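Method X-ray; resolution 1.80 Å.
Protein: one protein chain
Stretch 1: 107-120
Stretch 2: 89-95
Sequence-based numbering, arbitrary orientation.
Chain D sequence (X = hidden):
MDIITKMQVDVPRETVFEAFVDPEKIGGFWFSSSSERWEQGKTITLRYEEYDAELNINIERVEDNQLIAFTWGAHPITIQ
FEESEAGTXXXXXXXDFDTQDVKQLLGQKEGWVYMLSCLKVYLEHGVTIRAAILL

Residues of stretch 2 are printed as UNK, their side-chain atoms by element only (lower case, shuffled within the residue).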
# COMPACT_ATOMS: atom_id res chain seq x y z
N GLY D 107 6.29 7.84 6.88
CA GLY D 107 6.07 8.36 5.55
C GLY D 107 6.78 7.56 4.48
O GLY D 107 6.22 7.31 3.42
N GLN D 108 8.02 7.17 4.74
CA GLN D 108 8.75 6.40 3.75
C GLN D 108 8.15 5.00 3.62
O GLN D 108 8.00 4.49 2.52
CB GLN D 108 10.23 6.31 4.12
CG GLN D 108 10.98 7.61 3.87
CD GLN D 108 11.01 7.98 2.39
OE1 GLN D 108 11.84 7.49 1.63
NE2 GLN D 108 10.07 8.84 1.98
N LYS D 109 7.81 4.40 4.76
CA LYS D 109 7.18 3.07 4.74
C LYS D 109 5.94 3.13 3.84
O LYS D 109 5.71 2.24 3.00
CB LYS D 109 6.79 2.67 6.16
CG LYS D 109 6.23 1.24 6.25
CD LYS D 109 7.31 0.19 5.92
CE LYS D 109 6.70 -1.23 6.00
NZ LYS D 109 7.73 -2.26 5.67
N GLU D 110 5.14 4.17 4.02
CA GLU D 110 3.93 4.36 3.23
C GLU D 110 4.28 4.38 1.74
O GLU D 110 3.64 3.72 0.94
CB GLU D 110 3.27 5.68 3.62
CG GLU D 110 2.06 6.04 2.80
CD GLU D 110 1.45 7.31 3.29
OE1 GLU D 110 2.12 8.35 3.19
OE2 GLU D 110 0.31 7.26 3.79
N GLY D 111 5.31 5.14 1.38
CA GLY D 111 5.68 5.21 -0.03
C GLY D 111 6.05 3.86 -0.63
O GLY D 111 5.63 3.54 -1.75
N TRP D 112 6.83 3.09 0.10
CA TRP D 112 7.27 1.78 -0.36
C TRP D 112 6.11 0.82 -0.47
O TRP D 112 5.99 0.11 -1.46
CB TRP D 112 8.33 1.20 0.58
CG TRP D 112 9.66 1.88 0.45
CD1 TRP D 112 10.28 2.67 1.39
CD2 TRP D 112 10.52 1.88 -0.71
NE1 TRP D 112 11.47 3.16 0.88
CE2 TRP D 112 11.64 2.69 -0.40
CE3 TRP D 112 10.44 1.27 -1.97
CZ2 TRP D 112 12.67 2.91 -1.31
CZ3 TRP D 112 11.47 1.49 -2.88
CH2 TRP D 112 12.57 2.31 -2.54
N VAL D 113 5.24 0.82 0.54
CA VAL D 113 4.09 -0.09 0.50
C VAL D 113 3.16 0.27 -0.64
O VAL D 113 2.70 -0.60 -1.36
CB VAL D 113 3.28 -0.05 1.81
CG1 VAL D 113 2.07 -0.98 1.70
CG2 VAL D 113 4.18 -0.47 2.98
N TYR D 114 2.89 1.56 -0.81
CA TYR D 114 2.02 1.98 -1.90
C TYR D 114 2.62 1.61 -3.28
O TYR D 114 1.94 1.04 -4.12
CB TYR D 114 1.78 3.49 -1.83
CG TYR D 114 0.78 3.96 -2.85
CD1 TYR D 114 -0.52 3.46 -2.87
CD2 TYR D 114 1.14 4.89 -3.83
CE1 TYR D 114 -1.44 3.87 -3.85
CE2 TYR D 114 0.22 5.31 -4.81
CZ TYR D 114 -1.06 4.80 -4.81
OH TYR D 114 -1.97 5.22 -5.76
N MSE D 115 3.88 1.95 -3.51
CA MSE D 115 4.49 1.63 -4.80
C MSE D 115 4.40 0.13 -5.12
O MSE D 115 4.08 -0.26 -6.24
CB MSE D 115 5.96 2.08 -4.86
CG MSE D 115 6.69 1.80 -6.21
SE MSE D 115 7.40 0.11 -6.43
CE MSE D 115 8.79 0.25 -5.40
N LEU D 116 4.67 -0.71 -4.12
CA LEU D 116 4.65 -2.16 -4.31
C LEU D 116 3.22 -2.65 -4.55
O LEU D 116 3.01 -3.65 -5.24
CB LEU D 116 5.31 -2.87 -3.10
CG LEU D 116 6.83 -2.66 -3.00
CD1 LEU D 116 7.39 -3.20 -1.69
CD2 LEU D 116 7.49 -3.37 -4.20
N SER D 117 2.24 -1.94 -3.98
CA SER D 117 0.84 -2.31 -4.19
C SER D 117 0.46 -1.95 -5.61
O SER D 117 -0.25 -2.70 -6.28
CB SER D 117 -0.09 -1.55 -3.21
OG SER D 117 0.20 -1.95 -1.89
N CYS D 118 0.92 -0.79 -6.08
CA CYS D 118 0.65 -0.37 -7.45
C CYS D 118 1.34 -1.37 -8.38
O CYS D 118 0.81 -1.74 -9.42
CB CYS D 118 1.22 1.02 -7.70
SG CYS D 118 0.37 2.33 -6.80
N LEU D 119 2.55 -1.79 -8.00
CA LEU D 119 3.29 -2.77 -8.79
C LEU D 119 2.48 -4.06 -8.96
O LEU D 119 2.27 -4.55 -10.08
CB LEU D 119 4.62 -3.08 -8.12
CG LEU D 119 5.43 -4.21 -8.76
CD1 LEU D 119 5.89 -3.78 -10.15
CD2 LEU D 119 6.59 -4.59 -7.87
N LYS D 120 2.01 -4.59 -7.84
CA LYS D 120 1.24 -5.83 -7.81
C LYS D 120 -0.00 -5.76 -8.70
O LYS D 120 -0.28 -6.69 -9.49
CB LYS D 120 0.86 -6.16 -6.36
CG LYS D 120 0.10 -7.48 -6.16
CD LYS D 120 -0.30 -7.69 -4.71
CE LYS D 120 -1.07 -9.01 -4.51
NZ LYS D 120 -0.21 -10.24 -4.73
N UNK D 89 8.64 -12.56 -4.82
CA UNK D 89 8.55 -11.73 -3.62
C UNK D 89 9.54 -10.61 -3.86
O UNK D 89 10.72 -10.86 -4.07
c UNK D 89 9.11 -11.49 -1.19
c UNK D 89 8.96 -12.47 -2.35
c UNK D 89 7.90 -13.53 -2.01
N UNK D 90 9.05 -9.37 -3.85
CA UNK D 90 9.92 -8.21 -4.05
C UNK D 90 10.25 -7.67 -2.66
O UNK D 90 9.37 -7.53 -1.81
c UNK D 90 10.21 -5.93 -5.10
c UNK D 90 8.70 -7.65 -6.17
c UNK D 90 9.22 -7.10 -4.86
N UNK D 91 11.52 -7.38 -2.42
CA UNK D 91 11.91 -6.85 -1.14
C UNK D 91 12.60 -5.53 -1.34
O UNK D 91 13.67 -5.48 -1.94
c UNK D 91 12.87 -7.79 -0.41
o UNK D 91 12.27 -9.09 -0.29
c UNK D 91 13.19 -7.27 0.98
N UNK D 92 11.98 -4.44 -0.88
CA UNK D 92 12.61 -3.13 -1.00
C UNK D 92 13.27 -2.82 0.34
O UNK D 92 12.72 -3.11 1.40
c UNK D 92 11.01 -2.19 -2.74
c UNK D 92 11.58 -2.00 -1.34
o UNK D 92 10.51 -2.01 -0.39
N UNK D 93 14.47 -2.25 0.28
CA UNK D 93 15.20 -1.89 1.48
C UNK D 93 15.79 -0.49 1.32
O UNK D 93 16.53 -0.23 0.37
c UNK D 93 17.13 -2.40 2.99
c UNK D 93 16.35 -2.87 1.77
o UNK D 93 15.83 -4.18 2.03
N UNK D 94 15.42 0.41 2.22
CA UNK D 94 15.95 1.77 2.20
C UNK D 94 16.64 1.90 3.55
O UNK D 94 15.99 1.92 4.60
c UNK D 94 14.84 2.81 2.03
c UNK D 94 15.36 4.24 2.14
c UNK D 94 14.33 5.30 1.77
o UNK D 94 14.76 6.39 1.33
o UNK D 94 13.12 5.07 1.93
N UNK D 95 17.96 1.96 3.50
CA UNK D 95 18.77 1.96 4.70
C UNK D 95 19.15 3.28 5.34
O UNK D 95 19.11 4.33 4.72
c UNK D 95 20.07 1.20 4.42
c UNK D 95 21.17 -0.79 3.37
n UNK D 95 22.23 -2.85 2.52
c UNK D 95 19.85 -0.14 3.75
c UNK D 95 20.94 -2.17 2.80

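Position 89 carries three side-chain carbons, one bonded to CA and bearing the other two. Branching at the first carbon with no heteroatom identifies Val89. It touches nothing on the helix and is out of its reach, but a beta-branched residue suits the extended backbone of a strand.

Position 90 has the same three carbons in the same fork, and here CA-to-CB points toward the helix. One methyl lies near a methyl of Leu116, the other near a methyl of Leu119. This is Val90, with CG1 3.8 Å from Leu116 CD2 and CG2 4.1 Å from Leu119 CD2. A short apolar fork fits between two leucines one helical turn apart, and asks for no polar partner.

Position 91 has a first carbon bearing one oxygen and one carbon, and makes no contact with the helix: the pattern is that of Thr91. Its CA-to-CB bond points away, as strand alternation requires.

Position 92 repeats that pattern but points toward the helix, with its CB 3.5 Å from Trp112 CE3. The oxygen and carbon on CB make it Thr92. Its OG1 lies 3.6 Å from Leu116 CD1, and its CG2 is 4.2 Å from CE of Met115, a selenomethionine. The side chain is compact enough for the strand to come close to the indole, while OG1 finds its hydrogen bond elsewhere in the structure, so the buried hydroxyl is satisfied.

Position 93 shows one oxygen and one carbon on CB once more, pointing away from the helix without contact, hence Thr93; like Thr91, it is beta-branched, which suits an extended strand.

Position 94 bears three carbons in a row, the last carrying two oxygens, one of them close to Trp112 NE1: a carboxylate on a two-methylene arm, Glu94. With chi1 and chi2 both t, the arm extends to place OE1 2.7 Å from Trp112 NE1. The N-H...O angle of 167° makes this a nearly straight hydrogen bond, met at the edge of the indole near its plane. The carboxylate also lies beside the side-chain amide of Gln108.

Position 95 has four carbons in a row ending in nitrogen, out of reach of the helix: Lys95. It lies beyond the strand, partly exposed, which suits a charged amine.

The helix and strand run nearly antiparallel, at 156°: Val90 faces Leu116, Thr92 faces Trp112, and Glu94 faces Gln108. Alternate strand residues meet successive helical turns, and the contact passes from apolar packing at Val90 to the hydrogen bond that ties Glu94 to Trp112.

Stretch 2, residues 89-95: VVTTTEK
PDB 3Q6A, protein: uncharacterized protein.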